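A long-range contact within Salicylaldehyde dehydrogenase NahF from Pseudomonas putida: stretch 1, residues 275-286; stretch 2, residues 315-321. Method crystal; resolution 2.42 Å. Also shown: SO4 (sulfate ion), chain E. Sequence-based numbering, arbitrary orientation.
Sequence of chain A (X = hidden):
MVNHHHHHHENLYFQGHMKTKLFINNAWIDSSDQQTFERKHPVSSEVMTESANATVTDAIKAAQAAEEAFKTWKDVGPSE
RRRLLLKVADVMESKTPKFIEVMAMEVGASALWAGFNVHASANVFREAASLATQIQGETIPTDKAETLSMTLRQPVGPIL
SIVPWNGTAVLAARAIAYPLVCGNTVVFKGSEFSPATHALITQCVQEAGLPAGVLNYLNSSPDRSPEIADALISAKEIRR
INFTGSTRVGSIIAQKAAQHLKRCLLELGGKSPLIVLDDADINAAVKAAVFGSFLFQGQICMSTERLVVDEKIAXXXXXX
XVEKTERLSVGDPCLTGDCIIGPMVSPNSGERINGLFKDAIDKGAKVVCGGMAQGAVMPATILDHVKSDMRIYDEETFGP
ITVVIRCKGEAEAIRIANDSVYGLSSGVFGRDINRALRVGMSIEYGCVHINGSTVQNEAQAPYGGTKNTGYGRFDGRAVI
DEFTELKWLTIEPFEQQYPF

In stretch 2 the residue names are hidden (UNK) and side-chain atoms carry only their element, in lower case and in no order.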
# COMPACT_ATOMS: atom_id res chain seq x y z
N ILE A 275 -4.27 -27.57 7.50
CA ILE A 275 -3.88 -28.09 8.81
C ILE A 275 -4.89 -29.11 9.31
O ILE A 275 -6.06 -28.79 9.57
CB ILE A 275 -3.74 -26.97 9.85
CG1 ILE A 275 -2.74 -25.91 9.36
CG2 ILE A 275 -3.31 -27.54 11.18
CD1 ILE A 275 -2.59 -24.73 10.29
N VAL A 276 -4.43 -30.35 9.45
CA VAL A 276 -5.28 -31.44 9.93
C VAL A 276 -4.83 -31.83 11.33
O VAL A 276 -3.85 -32.54 11.49
CB VAL A 276 -5.18 -32.66 8.99
CG1 VAL A 276 -6.18 -33.71 9.37
CG2 VAL A 276 -5.39 -32.23 7.55
N LEU A 277 -5.56 -31.35 12.34
CA LEU A 277 -5.19 -31.60 13.73
C LEU A 277 -5.55 -33.03 14.11
O LEU A 277 -6.17 -33.74 13.32
CB LEU A 277 -5.90 -30.61 14.67
CG LEU A 277 -5.73 -29.12 14.33
CD1 LEU A 277 -6.71 -28.27 15.10
CD2 LEU A 277 -4.31 -28.65 14.59
N ASP A 278 -5.15 -33.47 15.31
CA ASP A 278 -5.40 -34.85 15.72
C ASP A 278 -6.89 -35.09 15.93
O ASP A 278 -7.36 -36.21 16.10
CB ASP A 278 -4.55 -35.25 16.94
CG ASP A 278 -4.93 -34.49 18.21
OD1 ASP A 278 -6.11 -34.52 18.63
OD2 ASP A 278 -4.03 -33.88 18.83
N ASP A 279 -7.62 -33.98 15.88
CA ASP A 279 -9.02 -33.88 16.25
C ASP A 279 -9.94 -33.98 15.04
O ASP A 279 -11.15 -34.08 15.17
CB ASP A 279 -9.21 -32.51 16.87
CG ASP A 279 -10.40 -32.45 17.77
OD1 ASP A 279 -10.91 -33.51 18.15
OD2 ASP A 279 -10.81 -31.33 18.10
N ALA A 280 -9.35 -33.94 13.85
CA ALA A 280 -10.09 -33.67 12.62
C ALA A 280 -11.10 -34.74 12.21
O ALA A 280 -10.92 -35.92 12.46
CB ALA A 280 -9.12 -33.39 11.48
N ASP A 281 -12.18 -34.28 11.59
CA ASP A 281 -13.09 -35.14 10.84
C ASP A 281 -12.31 -35.54 9.60
O ASP A 281 -12.24 -34.78 8.63
CB ASP A 281 -14.34 -34.34 10.47
CG ASP A 281 -15.38 -35.16 9.70
OD1 ASP A 281 -15.03 -36.21 9.11
OD2 ASP A 281 -16.55 -34.72 9.67
N ILE A 282 -11.70 -36.73 9.62
CA ILE A 282 -10.81 -37.15 8.54
C ILE A 282 -11.52 -37.25 7.20
O ILE A 282 -10.96 -36.88 6.16
CB ILE A 282 -10.12 -38.49 8.89
CG1 ILE A 282 -9.33 -38.34 10.19
CG2 ILE A 282 -9.18 -38.93 7.77
CD1 ILE A 282 -8.65 -39.60 10.61
N ASN A 283 -12.75 -37.75 7.21
CA ASN A 283 -13.57 -37.75 6.00
C ASN A 283 -13.65 -36.36 5.39
O ASN A 283 -13.30 -36.15 4.23
CB ASN A 283 -14.98 -38.27 6.31
CG ASN A 283 -15.90 -38.18 5.12
OD1 ASN A 283 -16.75 -37.29 5.03
ND2 ASN A 283 -15.74 -39.11 4.18
N ALA A 284 -14.08 -35.39 6.20
CA ALA A 284 -14.25 -34.02 5.75
C ALA A 284 -12.94 -33.39 5.29
O ALA A 284 -12.91 -32.61 4.33
CB ALA A 284 -14.89 -33.19 6.85
N ALA A 285 -11.85 -33.71 5.98
CA ALA A 285 -10.55 -33.12 5.67
C ALA A 285 -10.01 -33.67 4.36
O ALA A 285 -9.45 -32.93 3.55
CB ALA A 285 -9.57 -33.34 6.80
N VAL A 286 -10.16 -34.98 4.16
CA VAL A 286 -9.74 -35.60 2.91
C VAL A 286 -10.45 -34.95 1.72
O VAL A 286 -9.82 -34.61 0.72
CB VAL A 286 -9.96 -37.13 2.91
CG1 VAL A 286 -9.80 -37.70 1.51
CG2 VAL A 286 -8.99 -37.80 3.87
N UNK A 315 -0.93 -41.33 9.16
CA UNK A 315 -0.98 -42.57 8.39
C UNK A 315 -2.37 -42.88 7.85
O UNK A 315 -2.53 -43.27 6.70
o UNK A 315 1.71 -43.30 8.41
o UNK A 315 1.55 -44.36 10.32
c UNK A 315 1.04 -43.80 9.33
c UNK A 315 -0.48 -43.75 9.23
N UNK A 316 -3.38 -42.68 8.70
CA UNK A 316 -4.75 -42.96 8.30
C UNK A 316 -5.21 -41.94 7.27
O UNK A 316 -5.79 -42.30 6.24
o UNK A 316 -9.28 -42.96 10.22
c UNK A 316 -7.14 -43.17 9.19
c UNK A 316 -8.04 -42.96 10.40
o UNK A 316 -7.51 -42.79 11.52
c UNK A 316 -5.68 -42.93 9.51
N UNK A 317 -4.95 -40.66 7.54
CA UNK A 317 -5.33 -39.58 6.64
C UNK A 317 -4.67 -39.72 5.27
O UNK A 317 -5.33 -39.55 4.24
c UNK A 317 -4.98 -38.22 7.24
c UNK A 317 -5.13 -37.08 6.27
c UNK A 317 -6.50 -35.43 5.19
c UNK A 317 -4.03 -36.62 5.55
c UNK A 317 -4.17 -35.58 4.66
c UNK A 317 -6.36 -36.48 6.08
c UNK A 317 -5.40 -34.98 4.48
N UNK A 318 -3.38 -40.00 5.28
CA UNK A 318 -2.63 -40.15 4.03
C UNK A 318 -3.18 -41.30 3.20
O UNK A 318 -3.30 -41.20 1.98
c UNK A 318 -0.51 -39.07 4.86
c UNK A 318 -0.38 -40.73 3.02
c UNK A 318 -1.11 -40.34 4.29
N UNK A 319 -3.55 -42.39 3.87
CA UNK A 319 -4.10 -43.55 3.17
C UNK A 319 -5.39 -43.20 2.43
O UNK A 319 -5.55 -43.55 1.26
c UNK A 319 -4.33 -44.70 4.14
N UNK A 320 -6.31 -42.51 3.10
CA UNK A 320 -7.57 -42.13 2.48
C UNK A 320 -7.34 -41.14 1.34
O UNK A 320 -7.91 -41.28 0.26
c UNK A 320 -10.15 -42.04 5.35
n UNK A 320 -11.21 -42.66 8.81
n UNK A 320 -10.27 -42.55 6.71
n UNK A 320 -12.06 -41.21 7.24
c UNK A 320 -8.54 -41.53 3.51
c UNK A 320 -8.85 -42.45 4.68
c UNK A 320 -11.18 -42.14 7.59
N UNK A 321 -6.52 -40.13 1.61
CA UNK A 321 -6.15 -39.12 0.63
C UNK A 321 -5.62 -39.78 -0.64
O UNK A 321 -6.01 -39.42 -1.75
c UNK A 321 -4.80 -36.96 0.43
c UNK A 321 -3.33 -35.15 -0.14
c UNK A 321 -5.08 -38.20 1.24
c UNK A 321 -5.74 -36.47 -0.47
c UNK A 321 -3.60 -36.29 0.59
c UNK A 321 -4.26 -34.66 -1.04
c UNK A 321 -5.47 -35.32 -1.20
S SO4 E . -13.49 -39.65 10.88
O1 SO4 E . -12.73 -40.82 11.32
O2 SO4 E . -14.69 -39.52 11.69
O3 SO4 E . -12.65 -38.46 11.06
O4 SO4 E . -13.86 -39.78 9.47

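Position 315 opens the helical stretch with four side-chain atoms: two carbons, the second carrying two oxygens. That short carboxylate is aspartate, Asp-315. It is exposed and lies beyond reach of stretch 1, so this contact places no demand on it.

At position 316 there are three carbons in a row, the third holding two oxygens, one methylene longer than the residue before. The CA-to-CB bond points sideways, yet the extended chain carries its carboxylate carbon to 3.4 Å from CD1 of Ile-282. This is glutamate, Glu-316, with chi1 and chi2 both t.

Position 317 shows one carbon followed by a closed ring of six carbons with no oxygen attached; the ring has Val-276 CG2 over one face and Ile-282 CG2 at its edge. It is phenylalanine rather than tyrosine. Phe-317 gives up more area to the other stretch than any other residue here. Val-276 CG2 is 4.1 Å from its CZ, and Ile-282 CG2 is 4.1 Å from CD1. Val-286 CG2 comes to 3.7 Å from CE1, and Ala-285 CB to 4.0 Å from the same CE1.

Three carbons, one bearing the other two, mark position 318 as beta-branched and wholly apolar: valine, Val-318. It is buried but directed away from stretch 1, so it does not take part in this contact.

A single carbon at position 319 means alanine. Ala-319 is exposed and out of reach.

Position 320 carries three carbons, a nitrogen, then a carbon with two more nitrogens, a guanidinium. Its CB lies 3.8 Å from Val-286 CG2, and one face of its planar end is covered by Ile-282 CG2. This is arginine, Arg-320, and Ile-282 CG2 is 3.7 Å from its NH1. One turn back, Glu-316 OE2 forms a salt bridge with Arg-320 NH2, modelled at a very short 2.4 Å.

Position 321 again has one carbon and a six-carbon ring without oxygen, and its CA lies 4.0 Å from Val-286 CG1. It is phenylalanine, and the closest contact of Phe-321 runs through its backbone.

The two helices cross at -49°, with axes 9.8 Å apart at closest approach, and no direct hydrogen bond joins the stretches. Apolar packing around Phe-317 fills the space between them. At the polar margin a sulfate, probably from the crystallisation liquor, bridges the stretches: its O4 accepts from Asn-283 N and Arg-320 NH1, both at 3.2 Å. Asp-281 caps the first helix, its OD1 accepting from Ala-284 N at 3.2 Å. The rule is an aromatic in the middle, small and branched aliphatics around it, and charged groups at the more exposed margin.

Stretch 2, residues 315-321: DEFVARF
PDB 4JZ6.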